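Local coordinates for glycoside hydrolase family 88 protein (Bacteroides vulgatus, PDB 4Q88) that is of unknown function but probably acts as a hydrolase, perhaps on carbohydrate substrates, at residues Met49-Leu54 with Lys58-Tyr63; Ala82-Thr87 with Arg124-Tyr129; Phe282-Gly285 with Gly289-Asn292. All coordinates share one frame; numbering follows the deposited sequence.

Contact 1. Residues Met49-Leu54 with Lys58-Tyr63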
HETATM    1  N   MSE A  49     -10.537  -6.265   1.752  1.00 19.32           N
HETATM    2  CA  MSE A  49     -10.306  -7.649   1.352  1.00 19.29           C
HETATM    3  C   MSE A  49      -9.435  -8.385   2.387  1.00 19.29           C
HETATM    4  O   MSE A  49      -9.579  -9.626   2.625  1.00 19.63           O
HETATM    5  CB  MSE A  49      -9.691  -7.633  -0.080  1.00 20.31           C
HETATM    6  CG  MSE A  49     -10.583  -7.144  -1.233  1.00 22.02           C
HETATM    7 SE   MSE A  49     -12.301  -8.111  -1.173  0.70 28.03          SE
HETATM    8  CE  MSE A  49     -11.769  -9.967  -1.280  1.00 25.69           C
ATOM      9  N   GLU A  50      -8.502  -7.662   2.989  1.00 18.67           N
ATOM     10  CA  GLU A  50      -7.708  -8.215   4.108  1.00 19.25           C
ATOM     11  C   GLU A  50      -8.612  -8.611   5.289  1.00 19.31           C
ATOM     12  O   GLU A  50      -8.485  -9.730   5.835  1.00 19.60           O
ATOM     13  CB  GLU A  50      -6.652  -7.234   4.560  1.00 19.92           C
ATOM     14  CG  GLU A  50      -5.534  -7.881   5.352  1.00 21.33           C
ATOM     15  CD  GLU A  50      -4.609  -8.729   4.485  1.00 24.32           C
ATOM     16  OE1 GLU A  50      -4.489  -8.487   3.259  1.00 25.75           O
ATOM     17  OE2 GLU A  50      -3.973  -9.673   5.022  1.00 26.76           O
ATOM     18  N   VAL A  51      -9.540  -7.743   5.645  1.00 19.67           N
ATOM     19  CA  VAL A  51     -10.550  -8.063   6.702  1.00 20.74           C
ATOM     20  C   VAL A  51     -11.392  -9.279   6.329  1.00 20.93           C
ATOM     21  O   VAL A  51     -11.632 -10.151   7.169  1.00 22.75           O
ATOM     22  CB  VAL A  51     -11.458  -6.874   7.030  1.00 20.80           C
ATOM     23  CG1 VAL A  51     -12.399  -7.209   8.182  1.00 20.59           C
ATOM     24  CG2 VAL A  51     -10.611  -5.688   7.417  1.00 20.85           C
ATOM     25  N   CYS A  52     -11.794  -9.359   5.064  1.00 21.26           N
ATOM     26  CA  CYS A  52     -12.550 -10.539   4.609  1.00 21.86           C
ATOM     27  C   CYS A  52     -11.736 -11.802   4.707  1.00 21.81           C
ATOM     28  O   CYS A  52     -12.261 -12.888   5.095  1.00 21.31           O
ATOM     29  CB  CYS A  52     -13.056 -10.390   3.202  1.00 23.45           C
ATOM     30  SG  CYS A  52     -14.295  -9.117   3.026  1.00 24.15           S
ATOM     31  N   ALA A  53     -10.455 -11.738   4.379  1.00 20.06           N
ATOM     32  CA  ALA A  53      -9.603 -12.911   4.562  1.00 22.01           C
ATOM     33  C   ALA A  53      -9.504 -13.357   6.019  1.00 21.51           C
ATOM     34  O   ALA A  53      -9.373 -14.539   6.326  1.00 20.97           O
ATOM     35  CB  ALA A  53      -8.192 -12.641   4.008  1.00 22.57           C
ATOM     36  N   LEU A  54      -9.448 -12.393   6.931  1.00 21.40           N
ATOM     37  CA  LEU A  54      -9.254 -12.675   8.349  1.00 21.73           C
ATOM     38  C   LEU A  54     -10.551 -13.154   8.972  1.00 21.71           C
ATOM     39  O   LEU A  54     -10.508 -13.956   9.897  1.00 23.62           O
ATOM     40  CB  LEU A  54      -8.829 -11.425   9.107  1.00 21.24           C
ATOM     41  CG  LEU A  54      -8.511 -11.571  10.572  1.00 23.63           C
ATOM     42  CD1 LEU A  54      -7.204 -12.319  10.774  1.00 25.86           C
ATOM     43  CD2 LEU A  54      -8.445 -10.183  11.197  1.00 24.70           C
ATOM     44  N   LYS A  58     -19.412 -11.897   5.262  1.00 26.04           N
ATOM     45  CA  LYS A  58     -20.057 -11.766   3.945  1.00 27.69           C
ATOM     46  C   LYS A  58     -20.607 -10.388   3.621  1.00 27.52           C
ATOM     47  O   LYS A  58     -20.718 -10.059   2.459  1.00 27.26           O
ATOM     48  CB  LYS A  58     -21.154 -12.829   3.740  1.00 31.50           C
ATOM     49  CG  LYS A  58     -20.592 -14.223   3.509  1.00 34.93           C
ATOM     50  CD  LYS A  58     -21.715 -15.271   3.543  1.00 42.62           C
ATOM     51  CE  LYS A  58     -21.208 -16.699   3.349  1.00 46.90           C
ATOM     52  NZ  LYS A  58     -20.568 -17.271   4.575  1.00 49.35           N
ATOM     53  N   ASP A  59     -20.945  -9.583   4.626  1.00 27.67           N
ATOM     54  CA  ASP A  59     -21.380  -8.196   4.376  1.00 28.01           C
ATOM     55  C   ASP A  59     -20.208  -7.334   3.872  1.00 25.29           C
ATOM     56  O   ASP A  59     -20.353  -6.510   2.977  1.00 24.29           O
ATOM     57  CB  ASP A  59     -21.954  -7.582   5.659  1.00 30.11           C
ATOM     58  CG  ASP A  59     -23.268  -8.258   6.083  1.00 35.16           C
ATOM     59  OD1 ASP A  59     -24.022  -8.726   5.212  1.00 35.63           O
ATOM     60  OD2 ASP A  59     -23.501  -8.369   7.282  1.00 40.35           O
ATOM     61  N   TYR A  60     -19.043  -7.540   4.461  1.00 24.93           N
ATOM     62  CA  TYR A  60     -17.856  -6.787   4.050  1.00 23.64           C
ATOM     63  C   TYR A  60     -17.507  -7.189   2.628  1.00 23.33           C
ATOM     64  O   TYR A  60     -17.202  -6.356   1.798  1.00 23.25           O
ATOM     65  CB  TYR A  60     -16.655  -7.033   4.976  1.00 23.01           C
ATOM     66  CG  TYR A  60     -16.779  -6.569   6.402  1.00 23.42           C
ATOM     67  CD1 TYR A  60     -17.691  -5.584   6.796  1.00 25.17           C
ATOM     68  CD2 TYR A  60     -15.925  -7.055   7.348  1.00 23.02           C
ATOM     69  CE1 TYR A  60     -17.764  -5.165   8.124  1.00 24.98           C
ATOM     70  CE2 TYR A  60     -16.004  -6.657   8.659  1.00 24.08           C
ATOM     71  CZ  TYR A  60     -16.931  -5.714   9.045  1.00 23.70           C
ATOM     72  OH  TYR A  60     -16.995  -5.349  10.372  1.00 25.54           O
ATOM     73  N   LEU A  61     -17.639  -8.471   2.311  1.00 23.35           N
ATOM     74  CA  LEU A  61     -17.369  -8.931   0.948  1.00 23.68           C
ATOM     75  C   LEU A  61     -18.309  -8.259  -0.058  1.00 24.64           C
ATOM     76  O   LEU A  61     -17.910  -7.817  -1.141  1.00 21.24           O
ATOM     77  CB  LEU A  61     -17.509 -10.451   0.861  1.00 25.45           C
ATOM     78  CG  LEU A  61     -17.011 -11.072  -0.444  1.00 28.27           C
ATOM     79  CD1 LEU A  61     -15.494 -10.924  -0.470  1.00 29.08           C
ATOM     80  CD2 LEU A  61     -17.472 -12.547  -0.475  1.00 30.24           C
ATOM     81  N   GLN A  62     -19.581  -8.178   0.309  1.00 23.80           N
ATOM     82  CA  GLN A  62     -20.573  -7.620  -0.573  1.00 25.38           C
ATOM     83  C   GLN A  62     -20.313  -6.139  -0.777  1.00 24.17           C
ATOM     84  O   GLN A  62     -20.659  -5.600  -1.837  1.00 24.90           O
ATOM     85  CB  GLN A  62     -21.981  -7.776   0.030  1.00 26.86           C
ATOM     86  CG  GLN A  62     -23.086  -7.438  -0.981  1.00 28.25           C
ATOM     87  CD  GLN A  62     -23.071  -8.407  -2.147  1.00 30.83           C
ATOM     88  OE1 GLN A  62     -22.931  -9.598  -1.950  1.00 34.59           O
ATOM     89  NE2 GLN A  62     -23.190  -7.904  -3.357  1.00 31.22           N
ATOM     90  N   TYR A  63     -19.703  -5.472   0.201  1.00 23.84           N
ATOM     91  CA  TYR A  63     -19.347  -4.048   0.000  1.00 23.78           C
ATOM     92  C   TYR A  63     -18.346  -3.884  -1.162  1.00 22.19           C
ATOM     93  O   TYR A  63     -18.496  -2.965  -2.011  1.00 23.99           O
ATOM     94  CB  TYR A  63     -18.833  -3.436   1.301  1.00 23.63           C
ATOM     95  CG  TYR A  63     -18.661  -1.943   1.312  1.00 23.13           C
ATOM     96  CD1 TYR A  63     -17.449  -1.375   0.958  1.00 23.52           C
ATOM     97  CD2 TYR A  63     -19.677  -1.091   1.751  1.00 24.49           C
ATOM     98  CE1 TYR A  63     -17.260  -0.007   0.977  1.00 24.23           C
ATOM     99  CE2 TYR A  63     -19.500   0.305   1.756  1.00 24.00           C
ATOM    100  CZ  TYR A  63     -18.269   0.834   1.365  1.00 24.94           C
ATOM    101  OH  TYR A  63     -18.018   2.187   1.394  1.00 25.05           O
TER

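Contact 2. Residues Ala82-Thr87 with Arg124-Tyr129. With EDO (1,2-ethanediol), chain D.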
ATOM      1  N   ALA A  82      -4.873   4.148 -28.419  1.00 24.31           N
ATOM      2  CA  ALA A  82      -4.052   5.214 -28.939  1.00 24.92           C
ATOM      3  C   ALA A  82      -4.013   6.426 -28.005  1.00 24.07           C
ATOM      4  O   ALA A  82      -3.077   7.215 -28.091  1.00 23.88           O
ATOM      5  CB  ALA A  82      -4.535   5.655 -30.302  1.00 26.74           C
ATOM      6  N   GLU A  83      -5.029   6.641 -27.180  1.00 23.59           N
ATOM      7  CA  GLU A  83      -5.019   7.802 -26.260  1.00 26.18           C
ATOM      8  C   GLU A  83      -4.593   7.484 -24.818  1.00 25.25           C
ATOM      9  O   GLU A  83      -4.562   8.384 -23.951  1.00 24.14           O
ATOM     10  CB  GLU A  83      -6.359   8.508 -26.204  1.00 27.64           C
ATOM     11  CG  GLU A  83      -7.404   7.865 -25.321  1.00 29.90           C
ATOM     12  CD  GLU A  83      -8.739   8.584 -25.361  1.00 31.80           C
ATOM     13  OE1 GLU A  83      -8.749   9.785 -25.708  1.00 32.24           O
ATOM     14  OE2 GLU A  83      -9.758   7.958 -24.987  1.00 30.15           O
ATOM     15  N   TRP A  84      -4.324   6.217 -24.527  1.00 23.60           N
ATOM     16  CA  TRP A  84      -4.036   5.827 -23.142  1.00 23.11           C
ATOM     17  C   TRP A  84      -2.767   6.510 -22.610  1.00 23.38           C
ATOM     18  O   TRP A  84      -1.751   6.615 -23.299  1.00 23.47           O
ATOM     19  CB  TRP A  84      -3.903   4.302 -22.998  1.00 22.11           C
ATOM     20  CG  TRP A  84      -5.180   3.578 -23.131  1.00 20.95           C
ATOM     21  CD1 TRP A  84      -6.419   4.118 -23.441  1.00 22.26           C
ATOM     22  CD2 TRP A  84      -5.404   2.184 -22.920  1.00 21.14           C
ATOM     23  NE1 TRP A  84      -7.362   3.138 -23.460  1.00 21.92           N
ATOM     24  CE2 TRP A  84      -6.777   1.935 -23.171  1.00 21.55           C
ATOM     25  CE3 TRP A  84      -4.583   1.109 -22.581  1.00 20.81           C
ATOM     26  CZ2 TRP A  84      -7.348   0.664 -23.030  1.00 22.42           C
ATOM     27  CZ3 TRP A  84      -5.138  -0.159 -22.476  1.00 21.22           C
ATOM     28  CH2 TRP A  84      -6.514  -0.374 -22.698  1.00 21.48           C
ATOM     29  N   ARG A  85      -2.894   7.049 -21.413  1.00 24.19           N
ATOM     30  CA  ARG A  85      -1.806   7.767 -20.747  1.00 24.32           C
ATOM     31  C   ARG A  85      -1.400   7.083 -19.466  1.00 23.49           C
ATOM     32  O   ARG A  85      -2.173   6.310 -18.866  1.00 22.40           O
ATOM     33  CB  ARG A  85      -2.230   9.186 -20.431  1.00 26.05           C
ATOM     34  CG  ARG A  85      -2.588   9.982 -21.648  1.00 31.25           C
ATOM     35  CD  ARG A  85      -2.557  11.459 -21.330  1.00 38.50           C
ATOM     36  NE  ARG A  85      -2.398  12.169 -22.593  1.00 48.60           N
ATOM     37  CZ  ARG A  85      -1.638  13.239 -22.773  1.00 54.49           C
ATOM     38  NH1 ARG A  85      -0.969  13.789 -21.754  1.00 56.91           N
ATOM     39  NH2 ARG A  85      -1.561  13.762 -23.993  1.00 55.76           N
ATOM     40  N   SER A  86      -0.148   7.343 -19.067  1.00 23.29           N
ATOM     41  CA  SER A  86       0.440   6.752 -17.882  1.00 23.78           C
ATOM     42  C   SER A  86       0.987   7.749 -16.854  1.00 23.20           C
ATOM     43  O   SER A  86       1.638   7.334 -15.899  1.00 22.38           O
ATOM     44  CB  SER A  86       1.564   5.822 -18.292  1.00 25.15           C
ATOM     45  OG  SER A  86       2.588   6.546 -18.934  1.00 24.85           O
ATOM     46  N   THR A  87       0.737   9.037 -17.036  1.00 23.27           N
ATOM     47  CA  THR A  87       1.050  10.046 -16.032  1.00 24.51           C
ATOM     48  C   THR A  87      -0.196  10.365 -15.216  1.00 23.67           C
ATOM     49  O   THR A  87      -1.238   9.763 -15.442  1.00 23.91           O
ATOM     50  CB  THR A  87       1.591  11.303 -16.706  1.00 26.58           C
ATOM     51  OG1 THR A  87       0.617  11.761 -17.648  1.00 26.71           O
ATOM     52  CG2 THR A  87       2.910  10.989 -17.448  1.00 27.77           C
ATOM     53  N   ARG A 124      -6.891  -7.874 -17.422  1.00 21.39           N
ATOM     54  CA  ARG A 124      -6.044  -8.572 -18.403  1.00 21.35           C
ATOM     55  C   ARG A 124      -5.812  -7.713 -19.624  1.00 21.97           C
ATOM     56  O   ARG A 124      -4.701  -7.618 -20.107  1.00 22.77           O
ATOM     57  CB  ARG A 124      -6.663  -9.915 -18.813  1.00 22.90           C
ATOM     58  CG  ARG A 124      -6.610 -11.017 -17.776  1.00 23.12           C
ATOM     59  CD  ARG A 124      -7.005 -12.353 -18.418  1.00 25.06           C
ATOM     60  NE  ARG A 124      -6.111 -12.563 -19.544  1.00 26.17           N
ATOM     61  CZ  ARG A 124      -6.333 -13.339 -20.592  1.00 30.36           C
ATOM     62  NH1 ARG A 124      -7.417 -14.104 -20.680  1.00 32.62           N
ATOM     63  NH2 ARG A 124      -5.440 -13.344 -21.562  1.00 31.09           N
ATOM     64  N   GLU A 125      -6.859  -7.075 -20.142  1.00 21.11           N
ATOM     65  CA  GLU A 125      -6.703  -6.242 -21.327  1.00 23.48           C
ATOM     66  C   GLU A 125      -5.659  -5.149 -21.092  1.00 22.45           C
ATOM     67  O   GLU A 125      -4.746  -4.945 -21.894  1.00 21.78           O
ATOM     68  CB  GLU A 125      -8.032  -5.571 -21.684  1.00 23.93           C
ATOM     69  CG  GLU A 125      -7.846  -4.600 -22.845  1.00 26.52           C
ATOM     70  CD  GLU A 125      -9.040  -3.702 -23.118  1.00 29.12           C
ATOM     71  OE1 GLU A 125     -10.008  -3.596 -22.304  1.00 26.88           O
ATOM     72  OE2 GLU A 125      -8.966  -3.062 -24.193  1.00 30.20           O
ATOM     73  N   VAL A 126      -5.820  -4.445 -19.976  1.00 22.21           N
ATOM     74  CA  VAL A 126      -4.947  -3.308 -19.687  1.00 20.50           C
ATOM     75  C   VAL A 126      -3.521  -3.773 -19.375  1.00 19.52           C
ATOM     76  O   VAL A 126      -2.565  -3.239 -19.943  1.00 20.24           O
ATOM     77  CB  VAL A 126      -5.497  -2.474 -18.516  1.00 20.18           C
ATOM     78  CG1 VAL A 126      -4.446  -1.447 -18.058  1.00 20.46           C
ATOM     79  CG2 VAL A 126      -6.829  -1.840 -18.933  1.00 21.78           C
HETATM   80  N   MSE A 127      -3.347  -4.756 -18.502  1.00 19.64           N
HETATM   81  CA  MSE A 127      -1.965  -5.095 -18.070  1.00 20.55           C
HETATM   82  C   MSE A 127      -1.213  -5.836 -19.156  1.00 20.37           C
HETATM   83  O   MSE A 127      -0.019  -5.611 -19.340  1.00 19.62           O
HETATM   84  CB  MSE A 127      -1.949  -5.925 -16.820  1.00 20.08           C
HETATM   85  CG  MSE A 127      -2.579  -5.298 -15.583  1.00 18.60           C
HETATM   86 SE   MSE A 127      -2.063  -3.455 -15.231  0.70 22.74          SE
HETATM   87  CE  MSE A 127      -0.159  -3.639 -14.906  1.00 21.35           C
ATOM     88  N   GLU A 128      -1.930  -6.677 -19.910  1.00 20.70           N
ATOM     89  CA  GLU A 128      -1.338  -7.360 -21.052  1.00 21.80           C
ATOM     90  C   GLU A 128      -0.959  -6.416 -22.171  1.00 21.85           C
ATOM     91  O   GLU A 128       0.109  -6.556 -22.761  1.00 23.80           O
ATOM     92  CB  GLU A 128      -2.142  -8.594 -21.455  1.00 22.69           C
ATOM     93  CG  GLU A 128      -2.108  -9.618 -20.346  1.00 23.49           C
ATOM     94  CD  GLU A 128      -3.212 -10.671 -20.362  1.00 27.31           C
ATOM     95  OE1 GLU A 128      -3.802 -10.922 -21.425  1.00 28.77           O
ATOM     96  OE2 GLU A 128      -3.504 -11.269 -19.295  1.00 27.17           O
ATOM     97  N   TYR A 129      -1.752  -5.390 -22.421  1.00 22.38           N
ATOM     98  CA  TYR A 129      -1.354  -4.367 -23.396  1.00 23.22           C
ATOM     99  C   TYR A 129      -0.113  -3.628 -22.883  1.00 21.79           C
ATOM    100  O   TYR A 129       0.869  -3.431 -23.623  1.00 21.48           O
ATOM    101  CB  TYR A 129      -2.479  -3.350 -23.701  1.00 22.62           C
ATOM    102  CG  TYR A 129      -1.974  -2.227 -24.558  1.00 22.51           C
ATOM    103  CD1 TYR A 129      -1.581  -2.458 -25.881  1.00 23.72           C
ATOM    104  CD2 TYR A 129      -1.857  -0.952 -24.072  1.00 22.24           C
ATOM    105  CE1 TYR A 129      -1.098  -1.437 -26.667  1.00 22.96           C
ATOM    106  CE2 TYR A 129      -1.363   0.085 -24.856  1.00 22.31           C
ATOM    107  CZ  TYR A 129      -0.993  -0.188 -26.155  1.00 23.33           C
ATOM    108  OH  TYR A 129      -0.506   0.782 -26.972  1.00 23.81           O
TER
HETATM  109  C1  EDO D 402       1.286   9.396 -20.874  1.00 27.29           C
HETATM  110  O1  EDO D 402       2.192   8.474 -21.450  1.00 35.41           O
HETATM  111  C2  EDO D 402       1.738  10.844 -21.086  1.00 36.84           C
HETATM  112  O2  EDO D 402       0.874  11.726 -20.322  1.00 32.64           O

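Contact 3. Residues Phe282-Gly285 with Gly289-Asn292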
ATOM      1  N   PHE A 282       6.053  -5.018   8.936  1.00 18.68           N
ATOM      2  CA  PHE A 282       6.875  -5.636   9.979  1.00 18.65           C
ATOM      3  C   PHE A 282       6.139  -6.871  10.551  1.00 19.34           C
ATOM      4  O   PHE A 282       6.710  -7.923  10.711  1.00 19.59           O
ATOM      5  CB  PHE A 282       7.135  -4.645  11.110  1.00 19.45           C
ATOM      6  CG  PHE A 282       8.210  -3.614  10.797  1.00 18.34           C
ATOM      7  CD1 PHE A 282       9.494  -4.013  10.610  1.00 19.87           C
ATOM      8  CD2 PHE A 282       7.932  -2.276  10.791  1.00 18.82           C
ATOM      9  CE1 PHE A 282      10.513  -3.109  10.379  1.00 19.74           C
ATOM     10  CE2 PHE A 282       8.957  -1.359  10.594  1.00 18.45           C
ATOM     11  CZ  PHE A 282      10.232  -1.780  10.356  1.00 18.68           C
ATOM     12  N   LEU A 283       4.850  -6.712  10.823  1.00 19.25           N
ATOM     13  CA  LEU A 283       4.059  -7.843  11.372  1.00 19.74           C
ATOM     14  C   LEU A 283       4.054  -9.006  10.359  1.00 19.13           C
ATOM     15  O   LEU A 283       4.270 -10.163  10.746  1.00 21.04           O
ATOM     16  CB  LEU A 283       2.659  -7.375  11.709  1.00 20.23           C
ATOM     17  CG  LEU A 283       2.520  -6.473  12.927  1.00 20.98           C
ATOM     18  CD1 LEU A 283       1.142  -5.823  12.863  1.00 21.62           C
ATOM     19  CD2 LEU A 283       2.755  -7.245  14.239  1.00 23.88           C
ATOM     20  N   TRP A 284       3.788  -8.719   9.080  1.00 19.07           N
ATOM     21  CA  TRP A 284       3.782  -9.758   8.025  1.00 19.91           C
ATOM     22  C   TRP A 284       5.149 -10.482   7.969  1.00 20.19           C
ATOM     23  O   TRP A 284       5.240 -11.740   7.950  1.00 21.70           O
ATOM     24  CB  TRP A 284       3.398  -9.182   6.637  1.00 20.64           C
ATOM     25  CG  TRP A 284       3.324 -10.269   5.655  1.00 20.39           C
ATOM     26  CD1 TRP A 284       2.254 -11.077   5.424  1.00 22.31           C
ATOM     27  CD2 TRP A 284       4.392 -10.768   4.851  1.00 21.01           C
ATOM     28  NE1 TRP A 284       2.570 -12.022   4.482  1.00 22.90           N
ATOM     29  CE2 TRP A 284       3.898 -11.900   4.171  1.00 21.87           C
ATOM     30  CE3 TRP A 284       5.750 -10.423   4.708  1.00 21.24           C
ATOM     31  CZ2 TRP A 284       4.687 -12.648   3.303  1.00 24.68           C
ATOM     32  CZ3 TRP A 284       6.532 -11.175   3.810  1.00 22.13           C
ATOM     33  CH2 TRP A 284       5.997 -12.269   3.155  1.00 22.54           C
ATOM     34  N   GLY A 285       6.210  -9.676   7.955  1.00 20.52           N
ATOM     35  CA  GLY A 285       7.581 -10.204   7.932  1.00 22.18           C
ATOM     36  C   GLY A 285       7.917 -11.114   9.107  1.00 21.40           C
ATOM     37  O   GLY A 285       8.526 -12.151   8.924  1.00 22.23           O
ATOM     38  N   GLY A 289       8.306 -15.377   8.805  1.00 24.18           N
ATOM     39  CA  GLY A 289       9.657 -15.890   8.982  1.00 26.46           C
ATOM     40  C   GLY A 289      10.813 -15.227   8.240  1.00 28.41           C
ATOM     41  O   GLY A 289      11.900 -15.802   8.151  1.00 29.09           O
ATOM     42  N   LEU A 290      10.607 -13.989   7.781  1.00 25.48           N
ATOM     43  CA  LEU A 290      11.595 -13.233   7.029  1.00 26.34           C
ATOM     44  C   LEU A 290      12.259 -12.137   7.851  1.00 26.40           C
ATOM     45  O   LEU A 290      13.328 -11.624   7.467  1.00 26.98           O
ATOM     46  CB  LEU A 290      10.916 -12.628   5.781  1.00 26.54           C
ATOM     47  CG  LEU A 290      10.484 -13.617   4.712  1.00 29.53           C
ATOM     48  CD1 LEU A 290       9.993 -12.785   3.536  1.00 31.97           C
ATOM     49  CD2 LEU A 290      11.625 -14.540   4.261  1.00 30.46           C
ATOM     50  N   LEU A 291      11.672 -11.823   9.018  1.00 23.29           N
ATOM     51  CA  LEU A 291      12.242 -10.888   9.962  1.00 25.23           C
ATOM     52  C   LEU A 291      12.314 -11.493  11.341  1.00 24.56           C
ATOM     53  O   LEU A 291      11.332 -12.117  11.817  1.00 26.06           O
ATOM     54  CB  LEU A 291      11.371  -9.631  10.031  1.00 25.64           C
ATOM     55  CG  LEU A 291      11.116  -8.881   8.757  1.00 25.42           C
ATOM     56  CD1 LEU A 291      10.175  -7.725   9.049  1.00 24.85           C
ATOM     57  CD2 LEU A 291      12.432  -8.362   8.167  1.00 27.41           C
ATOM     58  N   ASN A 292      13.464 -11.325  11.976  1.00 25.60           N
ATOM     59  CA  ASN A 292      13.712 -11.874  13.285  1.00 28.25           C
ATOM     60  C   ASN A 292      12.737 -11.308  14.330  1.00 28.50           C
ATOM     61  O   ASN A 292      12.646 -10.080  14.525  1.00 26.91           O
ATOM     62  CB  ASN A 292      15.171 -11.627  13.716  1.00 29.88           C
ATOM     63  CG  ASN A 292      15.463 -12.178  15.087  1.00 35.93           C
ATOM     64  OD1 ASN A 292      15.142 -11.573  16.103  1.00 36.42           O
ATOM     65  ND2 ASN A 292      16.051 -13.377  15.123  1.00 42.07           N
TER

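Contact 1. Residues Met49-Leu54 with Lys58-Tyr63
C52 presses its sulfur against the start of the next helix, and this is the closest approach between these two turns of helices 39-55 and 58-70. SG lies 3.5 Å from L61 N and 3.7 Å from Y60 CB, packed against the backbone and the root of the tyrosine, and it also reaches the L61 side chain, 4.1 Å from CD1. Beside it, V51 CG1 comes obliquely onto the Y60 ring, 3.6 Å from CD2. CG1 is the branch anti to the backbone N (chi1 -176°), which turns it toward the tyrosine. On the other flank the fit relaxes: the selenomethionine M49, bent at its second and third torsions, brings only its methyl CE to L61 CD1, at 3.9 Å, while T106 and L110 of helix 103-113 also pack on this pair. K58, D59 and Q62 lie on the solvent side of the second helix.

Between the short segments the axes approach to 9.1 Å and run nearly antiparallel, at 153°, the geometry of a tight helical hairpin in a mainly helical fold of the six-hairpin clan. The polar end of Y60 is held away from this seam, its OH hydrogen-bonded to H21 and Q25 of helix 13-30. The side chains of the two segments thus meet through sulfur, selenomethionine methyl and hydrocarbon, by hydrophobic contact that depends on shape, while N48 ND2 bonded to Y60 O adds a directed link beside them.

Contact 2. Residues Ala82-Thr87 with Arg124-Tyr129
W84 leaves its loop with CG anti to its own carbonyl carbon (chi1 -71°), while Y129 on helix 117-132 has CG anti to the backbone N (chi1 173°); together these settings bring the two rings together. The closest atoms are W84 CE3 and Y129 CD2, 3.7 Å apart, and CZ3 of the indole sits equally near that tyrosine carbon. The approach is oblique, with the planes of the six-membered ring of W84 and the Y129 ring at 85° and their centroids 5.6 Å apart.

The far corner of the indole, CH2, reaches one turn back along the helix. There it meets V126 CG2 at 4.1 Å and E125 OE2 at 3.9 Å, the extended glutamate crossing the tryptophan at about a right angle. That carboxylate has stronger partners in K81 and R122, so the indole probably lies beside a charge that is already largely balanced. In this mainly helical domain W84 thus lays the long loop between helices 58-70 and 103-113 against helix 117-132, with V95 filling in beside W84 and V126. The same loop is also fixed through S86 O, which is hydrogen-bonded to H140.

On the helix, R124 grips E128 side-on, NE to OE2 and NH2 to OE1, both at 2.9 Å, each carboxylate oxygen met on its syn side. Farther along the loop a 1,2-ethanediol, probably from the crystallisation liquor, shares a hydrogen bond with T87, whose OG1 is 2.7 Å from O2.

Contact 3. Residues Phe282-Gly285 with Gly289-Asn292
Helix 272-287 ends by turning its chain back on G285, whose carbonyl oxygen takes the backbone N-H groups of both L290 (N to G285 O 3.0 Å) and L291 (N to G285 O 3.2 Å), with G289 supplying the positive phi of 75° that the turn needs.

L291 folds over the glycine. Its first torsion (chi1 -57°) sets CG beside the backbone N and sends CD1 to 3.8 Å from G285 CA, and the same methyl lies 4.1 Å from F282 CD1. The absence of a side chain on G285 is what allows the leucine to lie this close to the helix backbone. Next to it along the chain, L290 turns another way and sets CD1 obliquely against the indole of W284, 3.8 Å from CZ3. Neighbouring helices complete both patches: F240 and A244 of helix 233-249 pack on L291, while L223 of helix 209-225 touches both W284 and L290. F282 also meets F216 edge-to-face.

The two backbone bonds that hold these leucines in place are quite different. L290 N lies in the carbonyl plane of G285, whereas L291 N sits well above that plane, 66° out of it, and so approaches away from a lone pair. The carbonyl oxygen of the buried G285 is therefore gripped twice, once in the carbonyl plane and once from above it.

Just beyond, N292 is the N-cap of helix 293-311, its OD1 hydrogen-bonded to I295 N. One helix thus stops and the next starts within a few residues, the stop being a Schellman motif with G289 as its C-prime residue.

How the contacts relate
From the N terminus the three contacts follow in series; none nests in or crosses another. Contact 1 closes a turn of three residues and folds helix 58-70 back along helix 39-55. Contact 2 spans 36 residues, bringing the loop after helix 58-70 onto helix 117-132, which follows helix 103-113. Contact 3 again closes over three residues, where helix 272-287 hands over to helix 293-311, on the opposite side of the chain's centre from contact 2. Helix 103-113 packs against both contact 1 and contact 2. The C-terminal helix 341-358 does the same for contacts 1 and 3, whose nearest atoms are about 6 Å apart.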